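Local structure of lipoteichoic acid primase (Listeria monocytogenes, 4UOP) at residues 146-155 with 212-221; 192-201 with 256-267. The protein is a lipoteichoic acid primase whose extracellular catalytic domain, modelled here with a bound magnesium ion, belongs to the sulfatase family. All blocks are in the same frame, centred on the assembly; numbering follows the deposited sequence.

Interaction 1 of 2, residues 146-155 with 212-221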
loop_
_atom_site.group_PDB
_atom_site.type_symbol
_atom_site.label_atom_id
_atom_site.label_comp_id
_atom_site.label_asym_id
_atom_site.label_seq_id
_atom_site.Cartn_x
_atom_site.Cartn_y
_atom_site.Cartn_z
ATOM N N ASN B 146 0.461 -2.453 35.250
ATOM C CA ASN B 146 0.952 -1.501 36.222
ATOM C C ASN B 146 -0.160 -0.642 36.797
ATOM O O ASN B 146 0.053 0.522 37.121
ATOM C CB ASN B 146 2.036 -0.656 35.565
ATOM C CG ASN B 146 3.329 -1.434 35.359
ATOM O OD1 ASN B 146 4.183 -1.424 36.233
ATOM N ND2 ASN B 146 3.476 -2.110 34.219
ATOM N N ASP B 147 -1.340 -1.238 36.923
ATOM C CA ASP B 147 -2.476 -0.651 37.622
ATOM C C ASP B 147 -3.106 0.530 36.898
ATOM O O ASP B 147 -3.725 1.376 37.545
ATOM C CB ASP B 147 -2.098 -0.226 39.052
ATOM C CG ASP B 147 -1.563 -1.379 39.876
ATOM O OD1 ASP B 147 -2.389 -2.168 40.375
ATOM O OD2 ASP B 147 -0.327 -1.505 39.996
ATOM N N TYR B 148 -2.958 0.579 35.575
ATOM C CA TYR B 148 -3.700 1.537 34.755
ATOM C C TYR B 148 -4.910 0.837 34.143
ATOM O O TYR B 148 -4.798 -0.287 33.657
ATOM C CB TYR B 148 -2.836 2.105 33.619
ATOM C CG TYR B 148 -1.742 3.059 34.068
ATOM C CD1 TYR B 148 -0.601 2.601 34.698
ATOM C CD2 TYR B 148 -1.859 4.423 33.862
ATOM C CE1 TYR B 148 0.395 3.479 35.136
ATOM C CE2 TYR B 148 -0.872 5.305 34.273
ATOM C CZ TYR B 148 0.254 4.830 34.918
ATOM O OH TYR B 148 1.231 5.700 35.347
ATOM N N LYS B 149 -6.057 1.506 34.173
ATOM C CA LYS B 149 -7.180 1.170 33.307
ATOM C C LYS B 149 -6.957 1.949 32.014
ATOM O O LYS B 149 -6.526 3.094 32.058
ATOM C CB LYS B 149 -8.509 1.580 33.935
ATOM C CG LYS B 149 -8.906 0.747 35.148
ATOM C CD LYS B 149 -9.205 -0.681 34.759
ATOM C CE LYS B 149 -9.738 -1.485 35.934
ATOM N NZ LYS B 149 -10.052 -2.865 35.479
ATOM N N THR B 150 -7.210 1.307 30.876
ATOM C CA THR B 150 -6.824 1.848 29.583
ATOM C C THR B 150 -8.049 1.956 28.677
ATOM O O THR B 150 -8.910 1.062 28.660
ATOM C CB THR B 150 -5.719 0.992 28.929
ATOM O OG1 THR B 150 -6.208 -0.320 28.652
ATOM C CG2 THR B 150 -4.499 0.878 29.858
ATOM N N ALA B 151 -8.155 3.068 27.956
ATOM C CA ALA B 151 -9.291 3.280 27.060
ATOM C C ALA B 151 -8.860 4.119 25.877
ATOM O O ALA B 151 -7.960 4.953 25.989
ATOM C CB ALA B 151 -10.450 3.954 27.786
ATOM N N THR B 152 -9.532 3.907 24.749
ATOM C CA THR B 152 -9.354 4.791 23.606
ATOM C C THR B 152 -10.709 5.342 23.168
ATOM O O THR B 152 -11.728 4.658 23.311
ATOM C CB THR B 152 -8.610 4.060 22.471
ATOM O OG1 THR B 152 -8.315 4.961 21.390
ATOM C CG2 THR B 152 -9.398 2.860 21.989
ATOM N N PHE B 153 -10.693 6.576 22.655
ATOM C CA PHE B 153 -11.887 7.354 22.329
ATOM C C PHE B 153 -11.777 7.880 20.907
ATOM O O PHE B 153 -10.788 8.506 20.547
ATOM C CB PHE B 153 -12.002 8.579 23.249
ATOM C CG PHE B 153 -12.143 8.259 24.721
ATOM C CD1 PHE B 153 -11.023 7.929 25.493
ATOM C CD2 PHE B 153 -13.371 8.314 25.342
ATOM C CE1 PHE B 153 -11.143 7.676 26.847
ATOM C CE2 PHE B 153 -13.496 8.034 26.700
ATOM C CZ PHE B 153 -12.381 7.717 27.450
ATOM N N HIS B 154 -12.817 7.653 20.107
ATOM C CA HIS B 154 -12.883 8.192 18.751
ATOM C C HIS B 154 -14.345 8.216 18.345
ATOM O O HIS B 154 -15.058 7.264 18.645
ATOM C CB HIS B 154 -12.074 7.319 17.804
ATOM C CG HIS B 154 -12.057 7.808 16.387
ATOM N ND1 HIS B 154 -11.506 9.019 16.018
ATOM C CD2 HIS B 154 -12.515 7.240 15.248
ATOM C CE1 HIS B 154 -11.615 9.168 14.710
ATOM N NE2 HIS B 154 -12.231 8.106 14.220
ATOM N N THR B 155 -14.794 9.290 17.690
ATOM C CA THR B 155 -16.236 9.494 17.490
ATOM C C THR B 155 -16.825 8.762 16.283
ATOM O O THR B 155 -18.051 8.740 16.136
ATOM C CB THR B 155 -16.630 10.986 17.409
ATOM O OG1 THR B 155 -16.089 11.571 16.220
ATOM C CG2 THR B 155 -16.143 11.758 18.640
ATOM N N GLN B 212 -8.187 5.929 40.380
ATOM C CA GLN B 212 -7.893 4.907 39.394
ATOM C C GLN B 212 -6.946 5.497 38.369
ATOM O O GLN B 212 -7.343 6.331 37.555
ATOM C CB GLN B 212 -9.169 4.418 38.724
ATOM C CG GLN B 212 -8.930 3.439 37.578
ATOM C CD GLN B 212 -8.208 2.179 38.034
ATOM O OE1 GLN B 212 -8.805 1.319 38.688
ATOM N NE2 GLN B 212 -6.924 2.059 37.683
ATOM N N LYS B 213 -5.683 5.090 38.411
ATOM C CA LYS B 213 -4.735 5.542 37.401
ATOM C C LYS B 213 -5.282 5.118 36.046
ATOM O O LYS B 213 -5.767 3.984 35.902
ATOM C CB LYS B 213 -3.371 4.903 37.596
ATOM C CG LYS B 213 -2.585 5.391 38.798
ATOM C CD LYS B 213 -1.155 4.884 38.740
ATOM C CE LYS B 213 -1.106 3.394 38.457
ATOM N NZ LYS B 213 0.216 2.804 38.779
ATOM N N PHE B 214 -5.200 6.011 35.058
ATOM C CA PHE B 214 -5.752 5.717 33.745
ATOM C C PHE B 214 -4.817 6.165 32.623
ATOM O O PHE B 214 -4.009 7.091 32.786
ATOM C CB PHE B 214 -7.142 6.364 33.580
ATOM C CG PHE B 214 -7.133 7.871 33.653
ATOM C CD1 PHE B 214 -6.887 8.633 32.532
ATOM C CD2 PHE B 214 -7.369 8.524 34.857
ATOM C CE1 PHE B 214 -6.879 10.014 32.597
ATOM C CE2 PHE B 214 -7.365 9.893 34.931
ATOM C CZ PHE B 214 -7.110 10.652 33.799
ATOM N N TYR B 215 -4.919 5.455 31.507
ATOM C CA TYR B 215 -4.374 5.869 30.230
ATOM C C TYR B 215 -5.559 6.061 29.305
ATOM O O TYR B 215 -6.331 5.117 29.068
ATOM C CB TYR B 215 -3.400 4.810 29.683
ATOM C CG TYR B 215 -3.084 4.883 28.199
ATOM C CD1 TYR B 215 -2.979 6.101 27.536
ATOM C CD2 TYR B 215 -2.848 3.718 27.468
ATOM C CE1 TYR B 215 -2.680 6.164 26.173
ATOM C CE2 TYR B 215 -2.526 3.767 26.122
ATOM C CZ TYR B 215 -2.473 4.993 25.473
ATOM O OH TYR B 215 -2.168 5.041 24.132
ATOM N N ALA B 216 -5.726 7.285 28.812
ATOM C CA ALA B 216 -6.748 7.600 27.815
ATOM C C ALA B 216 -6.084 8.046 26.512
ATOM O O ALA B 216 -5.229 8.944 26.518
ATOM C CB ALA B 216 -7.655 8.686 28.347
ATOM N N GLN B 217 -6.440 7.389 25.410
ATOM C CA GLN B 217 -5.984 7.767 24.063
ATOM C C GLN B 217 -7.182 8.344 23.304
ATOM O O GLN B 217 -8.180 7.658 23.152
ATOM C CB GLN B 217 -5.462 6.555 23.315
ATOM C CG GLN B 217 -5.035 6.846 21.890
ATOM C CD GLN B 217 -3.592 7.281 21.744
ATOM O OE1 GLN B 217 -2.742 7.001 22.605
ATOM N NE2 GLN B 217 -3.284 7.911 20.612
ATOM N N LEU B 218 -7.077 9.593 22.874
ATOM C CA LEU B 218 -8.134 10.259 22.135
ATOM C C LEU B 218 -7.660 10.491 20.709
ATOM O O LEU B 218 -6.532 10.965 20.487
ATOM C CB LEU B 218 -8.503 11.585 22.794
ATOM C CG LEU B 218 -9.149 11.500 24.176
ATOM C CD1 LEU B 218 -8.108 11.371 25.268
ATOM C CD2 LEU B 218 -9.994 12.730 24.469
ATOM N N ILE B 219 -8.501 10.153 19.733
ATOM C CA ILE B 219 -8.174 10.292 18.333
ATOM C C ILE B 219 -9.131 11.351 17.776
ATOM O O ILE B 219 -10.275 11.103 17.715
ATOM C CB ILE B 219 -8.390 8.968 17.569
ATOM C CG1 ILE B 219 -7.728 7.818 18.322
ATOM C CG2 ILE B 219 -7.827 9.022 16.183
ATOM C CD1 ILE B 219 -6.263 7.948 18.338
ATOM N N SER B 220 -8.603 12.501 17.386
ATOM C CA SER B 220 -9.410 13.591 16.846
ATOM C C SER B 220 -9.845 13.318 15.422
ATOM O O SER B 220 -9.338 12.409 14.832
ATOM C CB SER B 220 -8.677 14.914 16.935
ATOM O OG SER B 220 -7.838 15.069 15.880
ATOM N N VAL B 221 -10.834 14.049 14.910
ATOM C CA VAL B 221 -11.296 13.779 13.578
ATOM C C VAL B 221 -11.764 14.977 12.771
ATOM O O VAL B 221 -11.879 14.873 11.629
ATOM C CB VAL B 221 -12.342 12.655 13.557
ATOM C CG1 VAL B 221 -13.686 13.198 13.897
ATOM C CG2 VAL B 221 -12.393 11.958 12.225
HETATM O O HOH W 1 -4.653 2.739 39.909
HETATM O O HOH W 2 -13.078 11.584 17.241
#

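Interaction 2 of 2, residues 192-201 with 256-267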
loop_
_atom_site.group_PDB
_atom_site.type_symbol
_atom_site.label_atom_id
_atom_site.label_comp_id
_atom_site.label_asym_id
_atom_site.label_seq_id
_atom_site.Cartn_x
_atom_site.Cartn_y
_atom_site.Cartn_z
ATOM N N SER B 192 -18.173 16.075 16.453
ATOM C CA SER B 192 -17.068 17.010 16.430
ATOM C C SER B 192 -16.042 16.689 17.507
ATOM O O SER B 192 -16.341 15.957 18.457
ATOM C CB SER B 192 -17.598 18.420 16.653
ATOM O OG SER B 192 -18.142 18.543 17.952
ATOM N N ASP B 193 -14.843 17.253 17.355
ATOM C CA ASP B 193 -13.841 17.205 18.416
ATOM C C ASP B 193 -14.397 17.778 19.729
ATOM O O ASP B 193 -14.013 17.322 20.794
ATOM C CB ASP B 193 -12.576 17.980 18.038
ATOM C CG ASP B 193 -11.769 17.315 16.927
ATOM O OD1 ASP B 193 -12.090 16.187 16.479
ATOM O OD2 ASP B 193 -10.785 17.950 16.501
ATOM N N GLU B 194 -15.270 18.792 19.665
ATOM C CA GLU B 194 -15.889 19.306 20.886
ATOM C C GLU B 194 -16.646 18.203 21.629
ATOM O O GLU B 194 -16.552 18.099 22.834
ATOM C CB GLU B 194 -16.837 20.482 20.613
ATOM C CG GLU B 194 -17.390 21.113 21.884
ATOM C CD GLU B 194 -18.047 22.473 21.657
ATOM O OE1 GLU B 194 -18.392 22.801 20.503
ATOM O OE2 GLU B 194 -18.214 23.224 22.648
ATOM N N VAL B 195 -17.385 17.378 20.899
ATOM C CA VAL B 195 -18.141 16.275 21.507
ATOM C C VAL B 195 -17.165 15.203 22.040
ATOM O O VAL B 195 -17.381 14.639 23.118
ATOM C CB VAL B 195 -19.135 15.665 20.499
ATOM C CG1 VAL B 195 -19.784 14.411 21.051
ATOM C CG2 VAL B 195 -20.213 16.691 20.118
ATOM N N LEU B 196 -16.092 14.945 21.289
ATOM C CA LEU B 196 -15.054 13.996 21.721
ATOM C C LEU B 196 -14.561 14.367 23.105
ATOM O O LEU B 196 -14.620 13.551 24.046
ATOM C CB LEU B 196 -13.883 13.977 20.724
ATOM C CG LEU B 196 -12.612 13.238 21.160
ATOM C CD1 LEU B 196 -12.884 11.745 21.238
ATOM C CD2 LEU B 196 -11.483 13.545 20.204
ATOM N N TYR B 197 -14.141 15.623 23.261
ATOM C CA TYR B 197 -13.540 16.049 24.514
ATOM C C TYR B 197 -14.569 16.183 25.643
ATOM O O TYR B 197 -14.300 15.822 26.790
ATOM C CB TYR B 197 -12.774 17.356 24.333
ATOM C CG TYR B 197 -11.632 17.264 23.345
ATOM C CD1 TYR B 197 -10.669 16.254 23.455
ATOM C CD2 TYR B 197 -11.500 18.177 22.313
ATOM C CE1 TYR B 197 -9.633 16.158 22.544
ATOM C CE2 TYR B 197 -10.455 18.105 21.410
ATOM C CZ TYR B 197 -9.516 17.075 21.520
ATOM O OH TYR B 197 -8.485 16.982 20.599
ATOM N N ASN B 198 -15.745 16.711 25.317
ATOM C CA ASN B 198 -16.792 16.888 26.323
ATOM C C ASN B 198 -17.359 15.587 26.880
ATOM O O ASN B 198 -17.737 15.532 28.036
ATOM C CB ASN B 198 -17.923 17.765 25.778
ATOM C CG ASN B 198 -17.570 19.235 25.790
ATOM O OD1 ASN B 198 -16.665 19.658 26.500
ATOM N ND2 ASN B 198 -18.298 20.026 25.015
ATOM N N LYS B 199 -17.461 14.555 26.060
ATOM C CA LYS B 199 -17.963 13.279 26.540
ATOM C C LYS B 199 -16.862 12.411 27.146
ATOM O O LYS B 199 -17.143 11.618 28.023
ATOM C CB LYS B 199 -18.720 12.538 25.453
ATOM C CG LYS B 199 -20.025 13.249 25.093
ATOM C CD LYS B 199 -20.905 12.405 24.197
ATOM C CE LYS B 199 -22.300 12.994 24.072
ATOM N NZ LYS B 199 -23.131 12.723 25.279
ATOM N N ALA B 200 -15.616 12.597 26.732
ATOM C CA ALA B 200 -14.509 11.842 27.356
ATOM C C ALA B 200 -14.187 12.375 28.756
ATOM O O ALA B 200 -13.945 11.603 29.689
ATOM C CB ALA B 200 -13.265 11.877 26.484
ATOM N N PHE B 201 -14.198 13.693 28.908
ATOM C CA PHE B 201 -13.719 14.313 30.124
ATOM C C PHE B 201 -14.366 13.766 31.420
ATOM O O PHE B 201 -13.652 13.474 32.382
ATOM C CB PHE B 201 -13.806 15.851 30.040
ATOM C CG PHE B 201 -13.479 16.526 31.334
ATOM C CD1 PHE B 201 -12.159 16.726 31.706
ATOM C CD2 PHE B 201 -14.489 16.914 32.200
ATOM C CE1 PHE B 201 -11.854 17.329 32.918
ATOM C CE2 PHE B 201 -14.192 17.514 33.405
ATOM C CZ PHE B 201 -12.873 17.720 33.761
ATOM N N TYR B 256 -10.069 25.127 14.288
ATOM C CA TYR B 256 -11.153 24.588 15.085
ATOM C C TYR B 256 -10.636 23.474 16.019
ATOM O O TYR B 256 -10.914 23.468 17.220
ATOM C CB TYR B 256 -12.273 24.059 14.194
ATOM C CG TYR B 256 -13.290 23.286 14.973
ATOM C CD1 TYR B 256 -14.298 23.941 15.691
ATOM C CD2 TYR B 256 -13.217 21.883 15.066
ATOM C CE1 TYR B 256 -15.208 23.219 16.443
ATOM C CE2 TYR B 256 -14.124 21.167 15.810
ATOM C CZ TYR B 256 -15.120 21.838 16.496
ATOM O OH TYR B 256 -16.007 21.105 17.257
ATOM N N ALA B 257 -9.894 22.540 15.453
ATOM C CA ALA B 257 -9.376 21.415 16.226
ATOM C C ALA B 257 -8.457 21.899 17.363
ATOM O O ALA B 257 -8.549 21.411 18.489
ATOM C CB ALA B 257 -8.656 20.443 15.310
ATOM N N ASP B 258 -7.593 22.856 17.066
ATOM C CA ASP B 258 -6.700 23.452 18.061
ATOM C C ASP B 258 -7.488 24.200 19.152
ATOM O O ASP B 258 -7.167 24.114 20.345
ATOM C CB ASP B 258 -5.684 24.357 17.374
ATOM C CG ASP B 258 -4.817 25.133 18.344
ATOM O OD1 ASP B 258 -5.264 26.191 18.876
ATOM O OD2 ASP B 258 -3.652 24.701 18.558
ATOM N N LYS B 259 -8.538 24.919 18.753
ATOM C CA LYS B 259 -9.406 25.577 19.735
ATOM C C LYS B 259 -10.029 24.581 20.719
ATOM O O LYS B 259 -10.025 24.807 21.930
ATOM C CB LYS B 259 -10.513 26.346 19.027
ATOM C CG LYS B 259 -11.452 27.087 19.963
ATOM C CD LYS B 259 -12.329 28.017 19.143
ATOM C CE LYS B 259 -13.332 28.778 19.993
ATOM N NZ LYS B 259 -14.654 28.113 19.915
ATOM N N GLN B 260 -10.585 23.493 20.198
ATOM C CA GLN B 260 -11.265 22.508 21.027
ATOM C C GLN B 260 -10.263 21.786 21.913
ATOM O O GLN B 260 -10.561 21.496 23.065
ATOM C CB GLN B 260 -12.073 21.520 20.180
ATOM C CG GLN B 260 -13.252 22.174 19.444
ATOM C CD GLN B 260 -14.157 22.981 20.363
ATOM O OE1 GLN B 260 -14.407 22.596 21.507
ATOM N NE2 GLN B 260 -14.674 24.094 19.855
ATOM N N LEU B 261 -9.070 21.549 21.392
ATOM C CA LEU B 261 -7.981 20.996 22.220
ATOM C C LEU B 261 -7.653 21.910 23.401
ATOM O O LEU B 261 -7.515 21.451 24.534
ATOM C CB LEU B 261 -6.737 20.761 21.380
ATOM C CG LEU B 261 -5.557 20.129 22.133
ATOM C CD1 LEU B 261 -5.893 18.711 22.585
ATOM C CD2 LEU B 261 -4.314 20.148 21.260
ATOM N N GLY B 262 -7.596 23.215 23.151
ATOM C CA GLY B 262 -7.355 24.194 24.208
ATOM C C GLY B 262 -8.412 24.182 25.307
ATOM O O GLY B 262 -8.106 24.319 26.490
ATOM N N GLU B 263 -9.674 24.039 24.920
ATOM C CA GLU B 263 -10.757 23.936 25.895
ATOM C C GLU B 263 -10.667 22.654 26.744
ATOM O O GLU B 263 -10.969 22.677 27.942
ATOM C CB GLU B 263 -12.119 24.062 25.208
ATOM C CG GLU B 263 -12.336 25.478 24.677
ATOM C CD GLU B 263 -13.618 25.651 23.877
ATOM O OE1 GLU B 263 -14.550 24.838 24.027
ATOM O OE2 GLU B 263 -13.679 26.611 23.079
ATOM N N PHE B 264 -10.269 21.551 26.111
ATOM C CA PHE B 264 -10.062 20.286 26.802
ATOM C C PHE B 264 -8.930 20.438 27.822
ATOM O O PHE B 264 -9.080 20.024 28.984
ATOM C CB PHE B 264 -9.782 19.191 25.782
ATOM C CG PHE B 264 -9.487 17.843 26.366
ATOM C CD1 PHE B 264 -10.410 17.197 27.187
ATOM C CD2 PHE B 264 -8.322 17.186 26.031
ATOM C CE1 PHE B 264 -10.137 15.940 27.702
ATOM C CE2 PHE B 264 -8.054 15.926 26.543
ATOM C CZ PHE B 264 -8.959 15.303 27.375
ATOM N N ILE B 265 -7.834 21.073 27.409
ATOM C CA ILE B 265 -6.712 21.345 28.303
ATOM C C ILE B 265 -7.148 22.203 29.500
ATOM O O ILE B 265 -6.774 21.924 30.633
ATOM C CB ILE B 265 -5.546 22.031 27.556
ATOM C CG1 ILE B 265 -4.901 21.064 26.564
ATOM C CG2 ILE B 265 -4.499 22.543 28.527
ATOM C CD1 ILE B 265 -3.971 21.715 25.564
ATOM N N GLN B 266 -7.946 23.236 29.255
ATOM C CA GLN B 266 -8.385 24.101 30.344
ATOM C C GLN B 266 -9.231 23.320 31.379
ATOM O O GLN B 266 -9.115 23.557 32.588
ATOM C CB GLN B 266 -9.135 25.322 29.811
ATOM C CG GLN B 266 -9.426 26.393 30.854
ATOM C CD GLN B 266 -8.164 26.903 31.529
ATOM O OE1 GLN B 266 -7.250 27.392 30.873
ATOM N NE2 GLN B 266 -8.092 26.741 32.837
ATOM N N LYS B 267 -10.043 22.375 30.913
ATOM C CA LYS B 267 -10.801 21.508 31.813
ATOM C C LYS B 267 -9.904 20.557 32.601
ATOM O O LYS B 267 -10.152 20.322 33.777
ATOM C CB LYS B 267 -11.880 20.729 31.061
ATOM C CG LYS B 267 -13.000 21.639 30.589
ATOM C CD LYS B 267 -13.919 20.964 29.583
ATOM C CE LYS B 267 -14.878 19.988 30.243
ATOM N NZ LYS B 267 -16.109 19.802 29.426
HETATM O O HOH W 3 -9.014 18.566 18.443
HETATM O O HOH W 4 -18.242 22.151 17.898
HETATM O O HOH W 5 -17.330 17.588 29.827
#

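Interaction 1 of 2, residues 146-155 with 212-221
Lys213 lays its aliphatic chain over one face of the Tyr148 ring: the bend at chi3 (-49°) sets CE over the ring, 4.0 Å from the centroid and displaced toward the rim. The extended last bond leads NZ on to Asn146 O, to which it donates at 2.8 Å. The tyrosine edge faces the backbone at Phe214 and Tyr215, and its hydroxyl is hydrogen-bonded to Lys58 O. Beyond this end, strands 149-153 and 214-219 run parallel, Lys149 N giving to Lys213 O (3.0 Å); the ladder continues to Ile219. Lys213 O also accepts from Gln212 NE2 at 2.9 Å, so two donors grip it. On the face carrying Phe153, that ring brings CE1 to within 3.9 Å of Ala216 CB and lies against helix 193-209; on the other face Thr152, Tyr215 and Gln217 pack on Tyr116. At the C-terminal ends of the strands the imidazole of His154 points ND1 at Ile219 O (3.0 Å) in an almost straight bond, the oxygen lying in the ring plane while the donor sits well above the carbonyl plane. These are neighbouring parallel strands of the central sheet in the alpha/beta sulfatase fold, their C-terminal ends directed toward the magnesium site.

Interaction 2 of 2, residues 192-201 with 256-267
A water between the helices is held by three groups: it donates to Asp193 OD2 (2.7 Å) and Ala257 O (2.9 Å) and accepts from Tyr197 OH (2.7 Å), while Asp193 OD1 has its partner at Val221. Another water bridges Tyr256 OH to Glu194 OE1, and the same hydroxyl accepts a weak bond from Glu194 N at 3.4 Å. This places the phenol at the first turn of helix 193-209, where Ser192 is the N-cap; its OG accepts from Val195 N and is also hydrogen-bonded to Asp185 OD2. Farther along, the Tyr197 and Phe264 rings form an offset stack, centroids 4.7 Å apart and planes at 17°. With chi1 at 177° the Phe264 ring swings to the carbonyl side of its own backbone and slides over Tyr197 CD1, while its edge meets Phe201 CB. Lys267 closes the far end: the bend at chi3 lays CE over the Phe201 face, 4.1 Å from the centroid, and NZ, one bond farther on, donates to Asn198 OD1 at 3.0 Å from above the amide carbonyl plane. These are two near-parallel helices (13° between the segment axes, 9.3 Å apart) on one face of the central sheet, Tyr197 and Leu261 reaching strand 59-65, in the alpha/beta sulfatase fold.

Overall arrangement
The two contacts lie about 15 Å apart, centre to centre, and meet directly. Their segments alternate along the chain: strand 149-153, helix 193-209, strand 214-219, helix 246-271, followed by strand 277-283 of the same mixed sheet. Interaction 1 joins two parallel strands of that sheet, and interaction 2 pairs two of the helices covering one of its faces. The join between them is both polar and apolar: Asp193 OD1 probably accepts from Val221 N, while Leu218 packs on Tyr197. Magnesium lies near the C-terminal ends of the two strands of interaction 1, about 7 Å from the Ile219 side chain and about 11 Å from that of Asp193. Ser220 OG hydrogen-bonds Glu66 N, Glu66 being a magnesium ligand.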